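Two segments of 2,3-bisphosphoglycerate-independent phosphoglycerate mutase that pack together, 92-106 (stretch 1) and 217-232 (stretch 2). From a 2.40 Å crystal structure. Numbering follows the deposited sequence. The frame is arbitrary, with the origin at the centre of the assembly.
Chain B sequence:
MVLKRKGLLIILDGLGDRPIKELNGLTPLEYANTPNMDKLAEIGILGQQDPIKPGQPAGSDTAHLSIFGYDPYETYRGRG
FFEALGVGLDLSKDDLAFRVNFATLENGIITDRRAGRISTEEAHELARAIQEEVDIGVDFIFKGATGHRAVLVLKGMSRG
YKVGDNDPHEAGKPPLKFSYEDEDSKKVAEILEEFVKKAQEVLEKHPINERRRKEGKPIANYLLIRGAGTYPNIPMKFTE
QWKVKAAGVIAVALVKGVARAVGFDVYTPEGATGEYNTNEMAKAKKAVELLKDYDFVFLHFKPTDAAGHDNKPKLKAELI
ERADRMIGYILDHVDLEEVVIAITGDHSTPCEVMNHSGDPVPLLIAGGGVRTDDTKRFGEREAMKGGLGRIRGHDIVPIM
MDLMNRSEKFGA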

# COMPACT_ATOMS: atom_id res chain seq x y z
N SER B 92 -43.97 1.14 7.20
CA SER B 92 -44.53 0.68 8.48
C SER B 92 -44.04 -0.75 8.70
O SER B 92 -43.90 -1.52 7.74
CB SER B 92 -46.07 0.70 8.42
OG SER B 92 -46.56 1.98 8.07
N LYS B 93 -43.81 -1.12 9.96
CA LYS B 93 -43.32 -2.46 10.30
C LYS B 93 -44.21 -3.61 9.79
O LYS B 93 -43.88 -4.78 9.99
CB LYS B 93 -43.13 -2.59 11.82
CG LYS B 93 -41.97 -1.77 12.37
CD LYS B 93 -41.76 -2.01 13.86
CE LYS B 93 -40.55 -1.24 14.37
NZ LYS B 93 -40.68 0.23 14.11
N ASP B 94 -45.32 -3.28 9.14
CA ASP B 94 -46.19 -4.32 8.61
C ASP B 94 -46.08 -4.44 7.08
O ASP B 94 -46.77 -5.26 6.47
CB ASP B 94 -47.64 -4.06 9.03
CG ASP B 94 -48.18 -2.75 8.48
OD1 ASP B 94 -47.36 -1.85 8.19
OD2 ASP B 94 -49.42 -2.63 8.36
N ASP B 95 -45.20 -3.64 6.47
CA ASP B 95 -45.00 -3.66 5.01
C ASP B 95 -43.99 -4.72 4.54
O ASP B 95 -43.09 -5.12 5.28
CB ASP B 95 -44.53 -2.29 4.50
CG ASP B 95 -45.59 -1.20 4.66
OD1 ASP B 95 -46.76 -1.48 4.32
OD2 ASP B 95 -45.26 -0.08 5.11
N LEU B 96 -44.15 -5.16 3.29
CA LEU B 96 -43.27 -6.14 2.67
C LEU B 96 -42.61 -5.49 1.44
O LEU B 96 -43.30 -4.97 0.56
CB LEU B 96 -44.06 -7.39 2.25
CG LEU B 96 -43.22 -8.56 1.70
CD1 LEU B 96 -42.20 -9.00 2.75
CD2 LEU B 96 -44.14 -9.72 1.33
N ALA B 97 -41.27 -5.52 1.38
CA ALA B 97 -40.53 -4.91 0.27
C ALA B 97 -39.70 -5.91 -0.52
O ALA B 97 -39.31 -6.96 -0.01
CB ALA B 97 -39.63 -3.80 0.80
N PHE B 98 -39.43 -5.58 -1.78
CA PHE B 98 -38.67 -6.46 -2.67
C PHE B 98 -37.67 -5.68 -3.52
O PHE B 98 -37.85 -4.49 -3.77
CB PHE B 98 -39.60 -7.18 -3.65
CG PHE B 98 -40.77 -7.88 -3.01
CD1 PHE B 98 -41.90 -7.16 -2.61
CD2 PHE B 98 -40.76 -9.27 -2.84
CE1 PHE B 98 -43.01 -7.81 -2.06
CE2 PHE B 98 -41.86 -9.94 -2.30
CZ PHE B 98 -42.99 -9.20 -1.91
N ARG B 99 -36.61 -6.37 -3.96
CA ARG B 99 -35.63 -5.76 -4.85
C ARG B 99 -36.14 -6.19 -6.24
O ARG B 99 -36.53 -7.35 -6.45
CB ARG B 99 -34.21 -6.31 -4.58
CG ARG B 99 -34.08 -7.82 -4.70
CD ARG B 99 -32.77 -8.30 -4.06
NE ARG B 99 -31.58 -7.81 -4.76
CZ ARG B 99 -31.17 -8.25 -5.95
NH1 ARG B 99 -31.85 -9.20 -6.58
NH2 ARG B 99 -30.07 -7.74 -6.51
N VAL B 100 -36.18 -5.25 -7.18
CA VAL B 100 -36.69 -5.54 -8.52
C VAL B 100 -35.70 -5.25 -9.66
O VAL B 100 -35.05 -4.20 -9.69
CB VAL B 100 -37.98 -4.72 -8.81
CG1 VAL B 100 -38.59 -5.17 -10.13
CG2 VAL B 100 -38.98 -4.85 -7.64
N ASN B 101 -35.62 -6.18 -10.61
CA ASN B 101 -34.76 -6.02 -11.78
C ASN B 101 -35.64 -5.97 -13.02
O ASN B 101 -36.51 -6.84 -13.20
CB ASN B 101 -33.78 -7.20 -11.92
CG ASN B 101 -32.79 -7.30 -10.76
OD1 ASN B 101 -33.15 -7.72 -9.65
ND2 ASN B 101 -31.54 -6.93 -11.01
N PHE B 102 -35.44 -4.96 -13.86
CA PHE B 102 -36.20 -4.88 -15.12
C PHE B 102 -35.54 -5.94 -16.01
O PHE B 102 -34.31 -6.01 -16.08
CB PHE B 102 -36.06 -3.49 -15.77
CG PHE B 102 -36.85 -2.42 -15.08
CD1 PHE B 102 -38.24 -2.45 -15.07
CD2 PHE B 102 -36.20 -1.38 -14.43
CE1 PHE B 102 -38.98 -1.47 -14.42
CE2 PHE B 102 -36.93 -0.38 -13.77
CZ PHE B 102 -38.33 -0.43 -13.76
N ALA B 103 -36.36 -6.77 -16.66
CA ALA B 103 -35.83 -7.81 -17.54
C ALA B 103 -36.51 -7.80 -18.91
O ALA B 103 -37.31 -6.91 -19.22
CB ALA B 103 -36.02 -9.19 -16.88
N THR B 104 -36.16 -8.79 -19.74
CA THR B 104 -36.73 -8.92 -21.08
C THR B 104 -37.41 -10.29 -21.24
O THR B 104 -36.74 -11.33 -21.16
CB THR B 104 -35.63 -8.76 -22.17
OG1 THR B 104 -34.94 -7.51 -21.99
CG2 THR B 104 -36.25 -8.78 -23.56
N LEU B 105 -38.73 -10.28 -21.46
CA LEU B 105 -39.51 -11.51 -21.64
C LEU B 105 -40.10 -11.56 -23.06
O LEU B 105 -40.81 -10.63 -23.49
CB LEU B 105 -40.67 -11.57 -20.63
CG LEU B 105 -41.64 -12.75 -20.86
CD1 LEU B 105 -40.95 -14.04 -20.42
CD2 LEU B 105 -42.93 -12.55 -20.07
N GLU B 106 -39.83 -12.65 -23.79
CA GLU B 106 -40.35 -12.80 -25.15
C GLU B 106 -40.58 -14.27 -25.51
O GLU B 106 -39.76 -15.14 -25.19
CB GLU B 106 -39.40 -12.16 -26.17
CG GLU B 106 -38.01 -12.80 -26.23
CD GLU B 106 -37.13 -12.16 -27.30
OE1 GLU B 106 -36.86 -10.94 -27.20
OE2 GLU B 106 -36.70 -12.88 -28.23
N LYS B 217 -32.67 -2.78 -29.37
CA LYS B 217 -32.23 -3.04 -27.99
C LYS B 217 -33.26 -3.91 -27.25
O LYS B 217 -34.47 -3.78 -27.47
CB LYS B 217 -32.04 -1.71 -27.25
CG LYS B 217 -31.07 -0.74 -27.93
CD LYS B 217 -30.80 0.51 -27.07
CE LYS B 217 -29.40 0.51 -26.48
NZ LYS B 217 -29.17 1.70 -25.61
N PRO B 218 -32.78 -4.81 -26.37
CA PRO B 218 -33.70 -5.68 -25.61
C PRO B 218 -34.58 -4.84 -24.67
O PRO B 218 -34.07 -4.14 -23.80
CB PRO B 218 -32.74 -6.61 -24.85
CG PRO B 218 -31.53 -5.74 -24.63
CD PRO B 218 -31.38 -5.06 -25.98
N ILE B 219 -35.89 -4.90 -24.87
CA ILE B 219 -36.83 -4.11 -24.07
C ILE B 219 -37.01 -4.53 -22.61
O ILE B 219 -37.03 -5.73 -22.29
CB ILE B 219 -38.23 -4.08 -24.73
CG1 ILE B 219 -38.80 -5.50 -24.82
CG2 ILE B 219 -38.14 -3.42 -26.11
CD1 ILE B 219 -40.22 -5.57 -25.40
N ALA B 220 -37.14 -3.53 -21.73
CA ALA B 220 -37.37 -3.76 -20.30
C ALA B 220 -38.88 -3.95 -20.15
O ALA B 220 -39.59 -3.03 -19.75
CB ALA B 220 -36.91 -2.54 -19.49
N ASN B 221 -39.37 -5.15 -20.48
CA ASN B 221 -40.81 -5.41 -20.41
C ASN B 221 -41.21 -6.40 -19.31
O ASN B 221 -42.40 -6.70 -19.13
CB ASN B 221 -41.34 -5.91 -21.76
CG ASN B 221 -40.91 -7.34 -22.07
OD1 ASN B 221 -39.74 -7.71 -21.87
ND2 ASN B 221 -41.85 -8.15 -22.58
N TYR B 222 -40.22 -6.93 -18.59
CA TYR B 222 -40.55 -7.87 -17.53
C TYR B 222 -39.95 -7.45 -16.18
O TYR B 222 -38.96 -6.71 -16.12
CB TYR B 222 -40.09 -9.29 -17.88
CG TYR B 222 -40.91 -10.34 -17.15
CD1 TYR B 222 -42.30 -10.43 -17.35
CD2 TYR B 222 -40.32 -11.23 -16.26
CE1 TYR B 222 -43.06 -11.37 -16.68
CE2 TYR B 222 -41.08 -12.18 -15.58
CZ TYR B 222 -42.45 -12.25 -15.79
OH TYR B 222 -43.20 -13.20 -15.13
N LEU B 223 -40.57 -7.94 -15.11
CA LEU B 223 -40.13 -7.60 -13.76
C LEU B 223 -39.65 -8.81 -12.96
O LEU B 223 -40.42 -9.74 -12.72
CB LEU B 223 -41.31 -6.92 -13.03
CG LEU B 223 -41.55 -5.43 -13.28
CD1 LEU B 223 -42.38 -4.82 -12.16
CD2 LEU B 223 -40.20 -4.73 -13.41
N LEU B 224 -38.37 -8.82 -12.57
CA LEU B 224 -37.86 -9.92 -11.74
C LEU B 224 -37.87 -9.41 -10.29
O LEU B 224 -37.14 -8.49 -9.94
CB LEU B 224 -36.44 -10.34 -12.15
CG LEU B 224 -36.33 -11.05 -13.52
CD1 LEU B 224 -34.91 -11.59 -13.69
CD2 LEU B 224 -37.35 -12.19 -13.60
N ILE B 225 -38.75 -10.02 -9.47
CA ILE B 225 -38.93 -9.63 -8.07
C ILE B 225 -38.37 -10.67 -7.11
O ILE B 225 -38.73 -11.85 -7.17
CB ILE B 225 -40.44 -9.44 -7.74
CG1 ILE B 225 -41.09 -8.50 -8.76
CG2 ILE B 225 -40.59 -8.87 -6.34
CD1 ILE B 225 -42.60 -8.37 -8.61
N ARG B 226 -37.52 -10.22 -6.19
CA ARG B 226 -36.92 -11.13 -5.23
C ARG B 226 -36.54 -10.43 -3.93
O ARG B 226 -36.85 -9.25 -3.72
CB ARG B 226 -35.68 -11.78 -5.87
CG ARG B 226 -34.68 -10.77 -6.45
CD ARG B 226 -33.74 -11.45 -7.44
NE ARG B 226 -33.33 -12.78 -6.97
CZ ARG B 226 -32.40 -13.54 -7.55
NH1 ARG B 226 -31.77 -13.11 -8.65
NH2 ARG B 226 -32.10 -14.74 -7.05
N GLY B 227 -35.87 -11.17 -3.04
CA GLY B 227 -35.43 -10.60 -1.77
C GLY B 227 -36.55 -10.03 -0.90
O GLY B 227 -36.43 -8.92 -0.38
N ALA B 228 -37.64 -10.79 -0.76
CA ALA B 228 -38.77 -10.34 0.06
C ALA B 228 -38.26 -10.02 1.47
O ALA B 228 -37.49 -10.79 2.05
CB ALA B 228 -39.85 -11.44 0.11
N GLY B 229 -38.68 -8.88 2.01
CA GLY B 229 -38.22 -8.52 3.34
C GLY B 229 -39.18 -7.66 4.16
O GLY B 229 -39.98 -6.89 3.63
N THR B 230 -39.10 -7.82 5.48
CA THR B 230 -39.92 -7.06 6.41
C THR B 230 -38.92 -6.35 7.32
O THR B 230 -37.70 -6.44 7.11
CB THR B 230 -40.82 -7.99 7.29
OG1 THR B 230 -40.01 -8.66 8.26
CG2 THR B 230 -41.51 -9.04 6.43
N TYR B 231 -39.42 -5.63 8.32
CA TYR B 231 -38.54 -4.95 9.26
C TYR B 231 -37.80 -6.06 10.04
O TYR B 231 -38.39 -7.11 10.34
CB TYR B 231 -39.37 -4.10 10.24
CG TYR B 231 -38.54 -3.32 11.23
CD1 TYR B 231 -37.91 -2.13 10.85
CD2 TYR B 231 -38.38 -3.76 12.55
CE1 TYR B 231 -37.15 -1.39 11.76
CE2 TYR B 231 -37.62 -3.04 13.47
CZ TYR B 231 -37.01 -1.85 13.07
OH TYR B 231 -36.25 -1.13 13.97
N PRO B 232 -36.51 -5.86 10.36
CA PRO B 232 -35.77 -6.90 11.09
C PRO B 232 -36.27 -7.15 12.53
O PRO B 232 -36.67 -6.21 13.24
CB PRO B 232 -34.33 -6.39 11.05
CG PRO B 232 -34.51 -4.91 11.10
CD PRO B 232 -35.66 -4.67 10.14

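Strands 96-103 and 222-229 pair antiparallel, burying 1274 Å² between the two stretches. Before the strand, the K93 side chain lies over one face of the Y231 ring, with CE 3.8 Å and NZ 4.5 Å from the ring centroid, a CH-pi and cation-pi contact. L96 CD1 reaches T230 CG2 (3.7 Å). A97 N donates to G229 O and G229 N to A97 O, both 2.9 Å. A beta bulge follows: F98 packs CB on I225 CG2 (3.3 Å) and CE2 on A228 CB (3.5 Å), while G227, at positive phi, leaves room where a CB would clash with R99 CD. The ladder resumes with R99 N to R226 O (2.9 Å) and R226 N to R99 O (3.0 Å); the two like-charged side chains lie close, R99 NH1 3.9 Å from R226 NE. V100 CG1 meets L223 CD2 (3.7 Å). N101 N donates to L224 O and L224 N to N101 O, both 2.8 Å; its side chain is on the face opposite V100 and F102, its OD1 buried without a partner. F102 CD1 also meets L223 CD2 (3.4 Å), on an apolar face shared with I225. A103 N bonds Y222 O (2.7 Å), and A103 CB fits against L224 CG (3.9 Å). Past the strand, T104 OG1 donates to I219 O (2.8 Å). N221 OD1 accepts from L105 N and N221 ND2 donates to L105 O, each 2.8 Å.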